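Local coordinates for protein succinate-semialdehyde dehydrogenase (Streptococcus pyogenes MGAS1882, PDB 4OGD) that catalyses the NADP+-dependent oxidation of succinic semialdehyde to succinate, as a member of the aldehyde dehydrogenase family, at residues A[96-99]-A[100-103]; A[131-134]-A[135-138]; A[185-188]-A[189-192]; A[256-259]-A[260-263]; A[370-373]-A[374-378]. All blocks are in the same frame, centred on the assembly; numbering follows the deposited sequence.

Contact 1: residues A[96-99]-A[100-103]; sequences ADKA and DEFL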
loop_
_atom_site.group_PDB
_atom_site.type_symbol
_atom_site.label_atom_id
_atom_site.label_comp_id
_atom_site.label_asym_id
_atom_site.label_seq_id
_atom_site.Cartn_x
_atom_site.Cartn_y
_atom_site.Cartn_z
ATOM N N ALA A 96 -11.202 5.973 -19.134
ATOM C CA ALA A 96 -12.361 5.444 -19.849
ATOM C C ALA A 96 -11.928 4.576 -21.035
ATOM O O ALA A 96 -12.517 3.516 -21.295
ATOM C CB ALA A 96 -13.277 6.575 -20.296
ATOM N N ASP A 97 -10.897 5.017 -21.757
ATOM C CA ASP A 97 -10.406 4.266 -22.912
ATOM C C ASP A 97 -9.710 2.979 -22.508
ATOM O O ASP A 97 -9.808 1.970 -23.204
ATOM C CB ASP A 97 -9.449 5.109 -23.760
ATOM C CG ASP A 97 -10.170 6.124 -24.630
ATOM O OD1 ASP A 97 -11.388 5.982 -24.851
ATOM O OD2 ASP A 97 -9.498 7.058 -25.113
ATOM N N LYS A 98 -9.008 3.020 -21.379
ATOM C CA LYS A 98 -8.211 1.884 -20.935
ATOM C C LYS A 98 -8.992 0.914 -20.059
ATOM O O LYS A 98 -8.465 -0.124 -19.675
ATOM C CB LYS A 98 -6.985 2.369 -20.161
ATOM C CG LYS A 98 -5.919 3.055 -21.000
ATOM C CD LYS A 98 -5.195 2.057 -21.888
ATOM C CE LYS A 98 -4.194 2.764 -22.786
ATOM N NZ LYS A 98 -3.445 1.805 -23.653
ATOM N N ALA A 99 -10.245 1.252 -19.757
ATOM C CA ALA A 99 -11.045 0.486 -18.806
ATOM C C ALA A 99 -11.043 -1.021 -19.065
ATOM O O ALA A 99 -10.720 -1.808 -18.173
ATOM C CB ALA A 99 -12.468 1.022 -18.762
ATOM N N ASP A 100 -11.395 -1.431 -20.283
ATOM C CA ASP A 100 -11.500 -2.860 -20.579
ATOM C C ASP A 100 -10.169 -3.589 -20.397
ATOM O O ASP A 100 -10.121 -4.670 -19.805
ATOM C CB ASP A 100 -12.039 -3.094 -21.994
ATOM C CG ASP A 100 -13.456 -2.592 -22.171
ATOM O OD1 ASP A 100 -14.185 -2.469 -21.166
ATOM O OD2 ASP A 100 -13.842 -2.320 -23.330
ATOM N N GLU A 101 -9.094 -2.994 -20.901
ATOM C CA GLU A 101 -7.766 -3.582 -20.780
ATOM C C GLU A 101 -7.324 -3.676 -19.317
ATOM O O GLU A 101 -6.752 -4.681 -18.881
ATOM C CB GLU A 101 -6.746 -2.755 -21.569
ATOM C CG GLU A 101 -5.312 -3.246 -21.377
ATOM C CD GLU A 101 -4.281 -2.334 -22.014
ATOM O OE1 GLU A 101 -4.635 -1.599 -22.958
ATOM O OE2 GLU A 101 -3.118 -2.346 -21.560
ATOM N N PHE A 102 -7.590 -2.618 -18.562
ATOM C CA PHE A 102 -7.130 -2.549 -17.176
ATOM C C PHE A 102 -7.946 -3.439 -16.240
ATOM O O PHE A 102 -7.476 -3.800 -15.161
ATOM C CB PHE A 102 -7.155 -1.105 -16.671
ATOM C CG PHE A 102 -6.053 -0.236 -17.226
ATOM C CD1 PHE A 102 -5.119 -0.738 -18.135
ATOM C CD2 PHE A 102 -5.948 1.087 -16.821
ATOM C CE1 PHE A 102 -4.109 0.072 -18.631
ATOM C CE2 PHE A 102 -4.936 1.903 -17.307
ATOM C CZ PHE A 102 -4.015 1.393 -18.215
ATOM N N LEU A 103 -9.168 -3.781 -16.647
ATOM C CA LEU A 103 -10.059 -4.608 -15.824
ATOM C C LEU A 103 -10.058 -6.085 -16.212
ATOM O O LEU A 103 -10.697 -6.906 -15.549
ATOM C CB LEU A 103 -11.486 -4.068 -15.904
ATOM C CG LEU A 103 -11.771 -2.815 -15.084
ATOM C CD1 LEU A 103 -13.104 -2.198 -15.474
ATOM C CD2 LEU A 103 -11.763 -3.181 -13.605
HETATM O O HOH W 1 -12.239 0.361 -22.426
HETATM O O HOH W 2 -9.265 -0.901 -22.983
#
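Lys98 lays its CB over the face of the Phe102 ring, 3.6 Å from the ring centroid, a CH-pi contact one helical turn apart. The Lys98 chain, bent at CG (chi2 -71°), keeps CG and CD close to the Phe102 ring while it runs toward the same side as Glu101. The Phe102 ring also meets that of Phe443.

Charge is a second theme. Lys98 NZ lies 3.7 Å from Glu101 OE1, a long salt bridge between side chains that travel side by side; its stronger partner is Glu109 of the second subunit. Asp100 pairs with Lys49 of helix 45-61.

In the backbone, Phe102 N donates to Lys98 O at 2.9 Å and Leu103 N to Ala99 O, also at 2.9 Å. Just before these bonds helix 78-103 is kinked, and two waters fill the missing links. Water 1 accepts from Asp100 N (2.9 Å) and water 2 from Glu101 N (3.0 Å), both donating to Asp97 O.

The waters thus give Asp100 N and Glu101 N the acceptors that the kink takes away, and Lys98, greasy at its base and charged at its tip, joins helix packing to the subunit interface.

Contact 2: residues A[131-134]-A[135-138]; sequences WNFP and YYQI
Phe133 and Tyr136 form an offset edge-to-face pair, the edge of Tyr136 turned toward the face of Phe133, with centroids 5.9 Å apart and planes at 71°. Within this pair the closest touch is Phe133 CB to Tyr136 CD2, 3.8 Å, near the plane of the Tyr136 ring. Gln137, the next residue, has a chain that doubles back at CG (chi2 -58°), bringing NE2 to 3.6 Å from both CB and CD2 of Phe133, with the amide plane steeply inclined to the ring. In the backbone, Gln137 N donates to Phe133 O at 3.1 Å, a fairly straight bond (164°) that closes the first turn. Ile138 CD1 lies 3.2 Å from Pro134 O.

This is the Trp-Asn-Phe-Pro segment typical of aldehyde dehydrogenases, leading from strand 124-128 of the Rossmann-type sheet into helix 136-148.

In the next shell, Glu84 of helix 78-103 accepts from the backbone N of both Tyr135 and Tyr136 through OE2, holding the entry to the helix. His156 donates to Pro134 O. The Tyr135 hydroxyl bonds Ser166 of helix 161-173, while that of Tyr136 pairs with Ser420 and Arg140, pinning the ring that meets Phe133. Further out, Met70 and Met74 of helix 63-74 pack against Pro134.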
loop_
_atom_site.group_PDB
_atom_site.type_symbol
_atom_site.label_atom_id
_atom_site.label_comp_id
_atom_site.label_asym_id
_atom_site.label_seq_id
_atom_site.Cartn_x
_atom_site.Cartn_y
_atom_site.Cartn_z
ATOM N N TRP A 131 -4.734 22.090 -2.228
ATOM C CA TRP A 131 -5.076 23.280 -3.013
ATOM C C TRP A 131 -4.185 23.578 -4.217
ATOM O O TRP A 131 -4.560 24.386 -5.075
ATOM C CB TRP A 131 -5.109 24.518 -2.104
ATOM C CG TRP A 131 -3.861 24.663 -1.286
ATOM C CD1 TRP A 131 -3.690 24.290 0.013
ATOM C CD2 TRP A 131 -2.603 25.200 -1.721
ATOM N NE1 TRP A 131 -2.403 24.562 0.419
ATOM C CE2 TRP A 131 -1.718 25.125 -0.627
ATOM C CE3 TRP A 131 -2.140 25.745 -2.926
ATOM C CZ2 TRP A 131 -0.397 25.568 -0.707
ATOM C CZ3 TRP A 131 -0.832 26.174 -3.006
ATOM C CH2 TRP A 131 0.029 26.084 -1.904
ATOM N N ASN A 132 -3.004 22.974 -4.309
ATOM C CA ASN A 132 -2.087 23.445 -5.350
ATOM C C ASN A 132 -2.469 23.066 -6.786
ATOM O O ASN A 132 -2.180 23.813 -7.723
ATOM C CB ASN A 132 -0.609 23.159 -5.019
ATOM C CG ASN A 132 -0.283 21.688 -4.990
ATOM O OD1 ASN A 132 -1.161 20.842 -4.807
ATOM N ND2 ASN A 132 0.998 21.369 -5.181
ATOM N N PHE A 133 -3.136 21.921 -6.939
ATOM C CA PHE A 133 -3.722 21.514 -8.215
ATOM C C PHE A 133 -5.115 20.966 -7.898
ATOM O O PHE A 133 -5.321 19.751 -7.839
ATOM C CB PHE A 133 -2.858 20.459 -8.927
ATOM C CG PHE A 133 -1.506 20.962 -9.355
ATOM C CD1 PHE A 133 -1.310 21.480 -10.629
ATOM C CD2 PHE A 133 -0.425 20.914 -8.476
ATOM C CE1 PHE A 133 -0.053 21.949 -11.024
ATOM C CE2 PHE A 133 0.829 21.372 -8.862
ATOM C CZ PHE A 133 1.013 21.894 -10.136
ATOM N N PRO A 134 -6.077 21.872 -7.676
ATOM C CA PRO A 134 -7.387 21.527 -7.102
ATOM C C PRO A 134 -8.195 20.537 -7.942
ATOM O O PRO A 134 -9.004 19.798 -7.387
ATOM C CB PRO A 134 -8.121 22.872 -7.045
ATOM C CG PRO A 134 -7.061 23.907 -7.124
ATOM C CD PRO A 134 -5.975 23.309 -7.985
ATOM N N TYR A 135 -7.989 20.530 -9.254
ATOM C CA TYR A 135 -8.719 19.605 -10.119
ATOM C C TYR A 135 -7.914 18.359 -10.476
ATOM O O TYR A 135 -8.422 17.237 -10.374
ATOM C CB TYR A 135 -9.240 20.321 -11.382
ATOM C CG TYR A 135 -10.704 20.668 -11.255
ATOM C CD1 TYR A 135 -11.154 21.442 -10.203
ATOM C CD2 TYR A 135 -11.646 20.187 -12.168
ATOM C CE1 TYR A 135 -12.492 21.744 -10.055
ATOM C CE2 TYR A 135 -12.998 20.490 -12.028
ATOM C CZ TYR A 135 -13.410 21.266 -10.963
ATOM O OH TYR A 135 -14.749 21.572 -10.795
ATOM N N TYR A 136 -6.675 18.566 -10.911
ATOM C CA TYR A 136 -5.784 17.479 -11.304
ATOM C C TYR A 136 -5.593 16.455 -10.197
ATOM O O TYR A 136 -5.628 15.254 -10.467
ATOM C CB TYR A 136 -4.453 18.067 -11.790
ATOM C CG TYR A 136 -3.262 17.134 -11.843
ATOM C CD1 TYR A 136 -3.109 16.205 -12.874
ATOM C CD2 TYR A 136 -2.258 17.231 -10.897
ATOM C CE1 TYR A 136 -1.985 15.374 -12.935
ATOM C CE2 TYR A 136 -1.147 16.409 -10.946
ATOM C CZ TYR A 136 -1.013 15.488 -11.964
ATOM O OH TYR A 136 0.100 14.671 -12.000
ATOM N N GLN A 137 -5.435 16.908 -8.952
ATOM C CA GLN A 137 -5.236 15.948 -7.866
ATOM C C GLN A 137 -6.506 15.136 -7.582
ATOM O O GLN A 137 -6.419 13.990 -7.132
ATOM C CB GLN A 137 -4.725 16.597 -6.572
ATOM C CG GLN A 137 -3.466 17.443 -6.688
ATOM C CD GLN A 137 -2.255 16.721 -7.225
ATOM O OE1 GLN A 137 -2.197 15.488 -7.262
ATOM N NE2 GLN A 137 -1.256 17.496 -7.636
ATOM N N ILE A 138 -7.683 15.706 -7.838
ATOM C CA ILE A 138 -8.907 14.905 -7.739
ATOM C C ILE A 138 -8.981 13.908 -8.888
ATOM O O ILE A 138 -9.228 12.717 -8.680
ATOM C CB ILE A 138 -10.194 15.755 -7.774
ATOM C CG1 ILE A 138 -10.203 16.800 -6.657
ATOM C CG2 ILE A 138 -11.413 14.851 -7.628
ATOM C CD1 ILE A 138 -11.374 17.790 -6.784
#

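Contact 3: residues A[185-188]-A[189-192]; sequences FISY and DQVS
Asp189 touches the preceding loop lightly, its CB 3.9 Å from Ser187 OG, and its carboxylate is carried outward to the exposed side of helix 188-196.

Gln190 does most of the work. Its backbone N donates to Ser187 OG at 3.1 Å, and its side chain returns the gesture: OE1 accepts from Ser187 N at 2.9 Å, in the carbonyl plane and on a lone pair, a nearly straight bond (166°). A weak bond from Ser187 OG to the same OE1 adds to this grip. The serine hydroxyl can serve because chi1 of 66° puts it between its own N and carbonyl carbon, which sets OG within reach of the Gln190 amide. The glutamine chain runs extended beyond CG, and OE1 passes 3.2 Å from Ile186 CB as the two side chains cross. At the other end of the amide, NE2 donates to Asp22 OD1 and Met20 O, which fixes the rotation of the group.

Val191 N bonds Ser187 O at 3.0 Å, and Val191 CG2 meets Ile186 CD1 at 3.7 Å, the side chains crossing at about a right angle. Both residues also lie on Lys155 of strand 152-155, so the helix start is packed against the sheet.

Ser192 N donates to Tyr188 O at 3.0 Å, with a weak second bond to that oxygen from Ser192 OG.

Ser187 and Gln190, each using its side chain to satisfy the other's backbone N-H, make a classic capping box at the N terminus of a Rossmann-domain helix.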
loop_
_atom_site.group_PDB
_atom_site.type_symbol
_atom_site.label_atom_id
_atom_site.label_comp_id
_atom_site.label_asym_id
_atom_site.label_seq_id
_atom_site.Cartn_x
_atom_site.Cartn_y
_atom_site.Cartn_z
ATOM N N PHE A 185 -17.657 18.957 3.071
ATOM C CA PHE A 185 -17.204 20.123 3.818
ATOM C C PHE A 185 -17.212 19.743 5.296
ATOM O O PHE A 185 -18.139 20.084 6.032
ATOM C CB PHE A 185 -18.115 21.334 3.566
ATOM C CG PHE A 185 -17.919 21.989 2.214
ATOM C CD1 PHE A 185 -16.644 22.212 1.708
ATOM C CD2 PHE A 185 -19.011 22.390 1.457
ATOM C CE1 PHE A 185 -16.462 22.811 0.476
ATOM C CE2 PHE A 185 -18.836 23.001 0.219
ATOM C CZ PHE A 185 -17.559 23.211 -0.271
ATOM N N ILE A 186 -16.187 19.011 5.729
ATOM C CA ILE A 186 -16.170 18.458 7.081
ATOM C C ILE A 186 -14.937 18.835 7.905
ATOM O O ILE A 186 -13.916 19.292 7.374
ATOM C CB ILE A 186 -16.306 16.916 7.065
ATOM C CG1 ILE A 186 -15.224 16.295 6.176
ATOM C CG2 ILE A 186 -17.708 16.504 6.598
ATOM C CD1 ILE A 186 -15.138 14.778 6.294
ATOM N N SER A 187 -15.043 18.627 9.215
ATOM C CA SER A 187 -13.961 18.926 10.147
ATOM C C SER A 187 -12.993 17.761 10.190
ATOM O O SER A 187 -13.303 16.678 9.704
ATOM C CB SER A 187 -14.531 19.114 11.544
ATOM O OG SER A 187 -15.058 17.888 12.013
ATOM N N TYR A 188 -11.828 17.978 10.789
ATOM C CA TYR A 188 -10.841 16.912 10.940
ATOM C C TYR A 188 -11.396 15.767 11.778
ATOM O O TYR A 188 -11.078 14.603 11.542
ATOM C CB TYR A 188 -9.566 17.442 11.596
ATOM C CG TYR A 188 -8.776 18.413 10.749
ATOM C CD1 TYR A 188 -8.895 18.423 9.362
ATOM C CD2 TYR A 188 -7.904 19.321 11.340
ATOM C CE1 TYR A 188 -8.167 19.317 8.586
ATOM C CE2 TYR A 188 -7.174 20.216 10.576
ATOM C CZ TYR A 188 -7.309 20.210 9.200
ATOM O OH TYR A 188 -6.580 21.101 8.442
ATOM N N ASP A 189 -12.231 16.096 12.759
ATOM C CA ASP A 189 -12.825 15.061 13.594
ATOM C C ASP A 189 -13.786 14.200 12.783
ATOM O O ASP A 189 -13.857 12.991 12.980
ATOM C CB ASP A 189 -13.529 15.673 14.803
ATOM C CG ASP A 189 -12.560 16.321 15.769
ATOM O OD1 ASP A 189 -11.454 15.770 15.962
ATOM O OD2 ASP A 189 -12.905 17.380 16.333
ATOM N N GLN A 190 -14.514 14.829 11.863
ATOM C CA GLN A 190 -15.392 14.086 10.973
ATOM C C GLN A 190 -14.578 13.227 10.010
ATOM O O GLN A 190 -14.999 12.123 9.660
ATOM C CB GLN A 190 -16.330 15.031 10.215
ATOM C CG GLN A 190 -17.472 15.568 11.084
ATOM C CD GLN A 190 -18.284 16.644 10.392
ATOM O OE1 GLN A 190 -17.733 17.610 9.854
ATOM N NE2 GLN A 190 -19.607 16.488 10.403
ATOM N N VAL A 191 -13.413 13.725 9.595
ATOM C CA VAL A 191 -12.531 12.939 8.733
ATOM C C VAL A 191 -12.137 11.649 9.451
ATOM O O VAL A 191 -12.148 10.572 8.859
ATOM C CB VAL A 191 -11.268 13.717 8.323
ATOM C CG1 VAL A 191 -10.280 12.799 7.612
ATOM C CG2 VAL A 191 -11.631 14.883 7.414
ATOM N N SER A 192 -11.807 11.756 10.737
ATOM C CA SER A 192 -11.444 10.572 11.513
ATOM C C SER A 192 -12.573 9.550 11.554
ATOM O O SER A 192 -12.333 8.343 11.474
ATOM C CB SER A 192 -11.037 10.961 12.936
ATOM O OG SER A 192 -9.911 11.805 12.906
#

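Contact 4: residues A[256-259]-A[260-263]; sequences LYNA and GQVC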
loop_
_atom_site.group_PDB
_atom_site.type_symbol
_atom_site.label_atom_id
_atom_site.label_comp_id
_atom_site.label_asym_id
_atom_site.label_seq_id
_atom_site.Cartn_x
_atom_site.Cartn_y
_atom_site.Cartn_z
ATOM N N LEU A 256 9.439 28.279 -11.100
ATOM C CA LEU A 256 8.449 29.336 -10.907
ATOM C C LEU A 256 7.028 29.025 -11.389
ATOM O O LEU A 256 6.106 29.789 -11.123
ATOM C CB LEU A 256 8.945 30.654 -11.516
ATOM C CG LEU A 256 10.261 31.170 -10.928
ATOM C CD1 LEU A 256 10.639 32.470 -11.591
ATOM C CD2 LEU A 256 10.128 31.382 -9.434
ATOM N N TYR A 257 6.849 27.908 -12.081
ATOM C CA TYR A 257 5.503 27.459 -12.428
ATOM C C TYR A 257 4.701 27.274 -11.143
ATOM O O TYR A 257 5.212 26.724 -10.155
ATOM C CB TYR A 257 5.586 26.153 -13.212
ATOM C CG TYR A 257 4.262 25.494 -13.491
ATOM C CD1 TYR A 257 3.744 24.551 -12.612
ATOM C CD2 TYR A 257 3.548 25.787 -14.645
ATOM C CE1 TYR A 257 2.549 23.937 -12.851
ATOM C CE2 TYR A 257 2.332 25.162 -14.900
ATOM C CZ TYR A 257 1.845 24.241 -13.991
ATOM O OH TYR A 257 0.642 23.605 -14.195
ATOM N N ASN A 258 3.459 27.753 -11.150
ATOM C CA ASN A 258 2.582 27.721 -9.974
ATOM C C ASN A 258 3.226 28.406 -8.770
ATOM O O ASN A 258 3.014 28.008 -7.623
ATOM C CB ASN A 258 2.143 26.282 -9.643
ATOM C CG ASN A 258 0.801 26.220 -8.913
ATOM O OD1 ASN A 258 -0.016 27.143 -8.983
ATOM N ND2 ASN A 258 0.560 25.108 -8.222
ATOM N N ALA A 259 4.032 29.432 -9.064
ATOM C CA ALA A 259 4.799 30.182 -8.069
ATOM C C ALA A 259 5.646 29.288 -7.169
ATOM O O ALA A 259 5.906 29.621 -6.011
ATOM C CB ALA A 259 3.874 31.101 -7.231
ATOM N N GLY A 260 6.077 28.153 -7.708
ATOM C CA GLY A 260 6.942 27.242 -6.973
ATOM C C GLY A 260 6.204 26.316 -6.027
ATOM O O GLY A 260 6.831 25.516 -5.331
ATOM N N GLN A 261 4.874 26.410 -6.016
ATOM C CA GLN A 261 4.049 25.641 -5.093
ATOM C C GLN A 261 3.728 24.270 -5.684
ATOM O O GLN A 261 2.563 23.914 -5.875
ATOM C CB GLN A 261 2.764 26.411 -4.800
ATOM C CG GLN A 261 3.017 27.837 -4.299
ATOM C CD GLN A 261 1.729 28.629 -4.172
ATOM O OE1 GLN A 261 1.274 28.931 -3.063
ATOM N NE2 GLN A 261 1.124 28.962 -5.309
ATOM N N VAL A 262 4.772 23.504 -5.983
ATOM C CA VAL A 262 4.611 22.254 -6.718
ATOM C C VAL A 262 5.475 21.227 -6.020
ATOM O O VAL A 262 6.648 21.493 -5.739
ATOM C CB VAL A 262 5.063 22.412 -8.189
ATOM C CG1 VAL A 262 4.873 21.115 -8.970
ATOM C CG2 VAL A 262 4.285 23.524 -8.867
ATOM N N CYS A 263 4.899 20.071 -5.700
ATOM C CA CYS A 263 5.668 19.037 -5.020
ATOM C C CYS A 263 6.881 18.606 -5.850
ATOM O O CYS A 263 7.922 18.249 -5.291
ATOM C CB CYS A 263 4.775 17.841 -4.691
ATOM S SG CYS A 263 3.885 17.187 -6.099
#
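Two overlapping beta turns follow helix 244-256, with Asn258, Ala259 and Gly260 all at positive phi and the second turn close to type I'; they are closed by bonds between Tyr257 and Gly260 and between Asn258 and Gln261. Gly260 N donates to Tyr257 O at 3.0 Å, and Gln261 N to Asn258 O at 2.9 Å; both donors stand well above the carbonyl planes. Asn258 O has a second donor, Gln261 NE2 at 3.1 Å, which arrives from the opposite face of the carbonyl plane, so one residue clasps the oxygen with backbone and side chain. Chi1 of -54° places Gln261 CG beside its own backbone N, and the chain, extended beyond CG, carries NE2 to Asn258 O, which lies in the amide plane. Gln261 OE1 accepts from Ser306 N, which further fixes this amide.

Val262 CG2 packs against the turn: it is 3.6 Å from Asn258 CB, the same from Tyr257 O, and 3.9 Å from Tyr257 CD1, where it approaches the ring edge near its plane. The Asn258 backbone N is held by Glu80.

Gln261 is also the centre of an inverse gamma turn, with a weak bond from Val262 N to Gly260 O. The reversal precedes strand 268-272, and its Gly-Gln-Val-Cys sequence matches the family's Gly-Gln-x-Cys segment, whose cysteine is the nucleophile in aldehyde dehydrogenases, consistent with Cys263 holding that place here.

Contact 5: residues A[370-373]-A[374-378]; sequences KVSS and EEEAI
The backbone leaves strand 365-371 at Val371, turns through Ser372 and Ser373, and enters helix 374-382, where Ala377 N donates to Ser373 O at 3.0 Å. Ser373 is the N-cap of this helix: its OG, turned in toward the first helical turn (chi1 62°), accepts from Glu376 N at 3.1 Å. The arrangement is a tight beta-alpha connection leaving an inner strand of the seven-stranded sheet.

Glu376 stretches back along the turn, CG anti to its backbone N (chi1 -174°), sliding past Val371 in the opposite direction, its CG 3.8 Å from Val371 CB. There its OE1 takes the N-H of Ser372, the residue before the cap, so the carboxylate ties strand end to first helical turn; its negative charge near the helix N terminus is probably favourable.

On the buried side, Val371 CG2 packs 3.9 Å from Ala377 CB, and both residues rest on Ile270 of strand 268-272. Glu374 OE1 is hydrogen-bonded to His399 of helix 397-406. Glu375 OE1 comes 3.4 Å from Ser373 CB. The shortest hydrogen bond between the two segments runs from Ser372 N to Glu376 OE1, 2.8 Å, the donor meeting the oxygen nearly in line with its C-O bond.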
loop_
_atom_site.group_PDB
_atom_site.type_symbol
_atom_site.label_atom_id
_atom_site.label_comp_id
_atom_site.label_asym_id
_atom_site.label_seq_id
_atom_site.Cartn_x
_atom_site.Cartn_y
_atom_site.Cartn_z
ATOM N N LYS A 370 26.301 23.972 -4.549
ATOM C CA LYS A 370 27.534 23.743 -5.303
ATOM C C LYS A 370 28.190 22.430 -4.892
ATOM O O LYS A 370 28.305 22.139 -3.705
ATOM C CB LYS A 370 28.523 24.895 -5.105
ATOM C CG LYS A 370 29.760 24.791 -5.998
ATOM C CD LYS A 370 30.729 25.956 -5.757
ATOM C CE LYS A 370 31.457 25.803 -4.428
ATOM N NZ LYS A 370 32.605 24.847 -4.527
ATOM N N VAL A 371 28.585 21.621 -5.872
ATOM C CA VAL A 371 29.310 20.379 -5.580
ATOM C C VAL A 371 30.605 20.271 -6.389
ATOM O O VAL A 371 30.806 21.011 -7.359
ATOM C CB VAL A 371 28.425 19.124 -5.796
ATOM C CG1 VAL A 371 27.221 19.190 -4.883
ATOM C CG2 VAL A 371 27.991 18.986 -7.254
ATOM N N SER A 372 31.487 19.358 -5.987
ATOM C CA SER A 372 32.808 19.268 -6.606
ATOM C C SER A 372 32.946 18.188 -7.668
ATOM O O SER A 372 33.977 18.104 -8.345
ATOM C CB SER A 372 33.892 19.081 -5.535
ATOM O OG SER A 372 34.083 20.279 -4.808
ATOM N N SER A 373 31.917 17.367 -7.830
ATOM C CA SER A 373 32.033 16.195 -8.687
ATOM C C SER A 373 30.649 15.627 -8.945
ATOM O O SER A 373 29.695 15.970 -8.252
ATOM C CB SER A 373 32.902 15.136 -8.015
ATOM O OG SER A 373 32.308 14.692 -6.802
ATOM N N GLU A 374 30.548 14.760 -9.944
ATOM C CA GLU A 374 29.290 14.092 -10.232
ATOM C C GLU A 374 28.930 13.140 -9.102
ATOM O O GLU A 374 27.753 12.994 -8.740
ATOM C CB GLU A 374 29.403 13.322 -11.538
ATOM C CG GLU A 374 28.122 12.601 -11.930
ATOM C CD GLU A 374 28.209 12.035 -13.319
ATOM O OE1 GLU A 374 28.282 12.833 -14.275
ATOM O OE2 GLU A 374 28.247 10.796 -13.450
ATOM N N GLU A 375 29.942 12.488 -8.537
ATOM C CA GLU A 375 29.700 11.614 -7.393
ATOM C C GLU A 375 29.059 12.386 -6.251
ATOM O O GLU A 375 28.084 11.926 -5.642
ATOM C CB GLU A 375 30.997 10.954 -6.923
ATOM C CG GLU A 375 31.615 9.985 -7.928
ATOM C CD GLU A 375 32.577 10.649 -8.901
ATOM O OE1 GLU A 375 32.649 11.893 -8.941
ATOM O OE2 GLU A 375 33.272 9.918 -9.633
ATOM N N GLU A 376 29.583 13.576 -5.970
ATOM C CA GLU A 376 29.016 14.390 -4.902
ATOM C C GLU A 376 27.619 14.903 -5.266
ATOM O O GLU A 376 26.758 15.012 -4.399
ATOM C CB GLU A 376 29.947 15.545 -4.545
ATOM C CG GLU A 376 29.479 16.355 -3.348
ATOM C CD GLU A 376 30.563 17.248 -2.805
ATOM O OE1 GLU A 376 30.988 18.173 -3.530
ATOM O OE2 GLU A 376 31.013 17.003 -1.659
ATOM N N ALA A 377 27.394 15.208 -6.541
ATOM C CA ALA A 377 26.070 15.642 -6.997
ATOM C C ALA A 377 25.022 14.604 -6.621
ATOM O O ALA A 377 23.944 14.952 -6.138
ATOM C CB ALA A 377 26.064 15.865 -8.503
ATOM N N ILE A 378 25.357 13.337 -6.850
ATOM C CA ILE A 378 24.459 12.226 -6.530
ATOM C C ILE A 378 24.276 12.073 -5.021
ATOM O O ILE A 378 23.155 11.935 -4.534
ATOM C CB ILE A 378 24.975 10.912 -7.149
ATOM C CG1 ILE A 378 24.899 10.998 -8.679
ATOM C CG2 ILE A 378 24.181 9.704 -6.624
ATOM C CD1 ILE A 378 25.783 10.008 -9.393
#

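From the N terminus the five contacts run in series, each a short local contact along the chain; none nests in or crosses another. Contact 1 lies near the end of helix 78-103, at the second subunit. Contact 2 closes the first turn of helix 136-148 at the end of the loop from strand 124-128, and contact 3 does so for helix 188-196 after strand 181-183, both beside the six-stranded sheet. Contact 4 closes the turns after helix 244-256, and contact 5 the step from strand 365-371 to its helix, in the seven-stranded part, about 46 Å from contact 3 between centres. Contacts 2 and 4 touch: Asn132 probably exchanges two hydrogen bonds with Asn258 and Gln261, tying the two regions together.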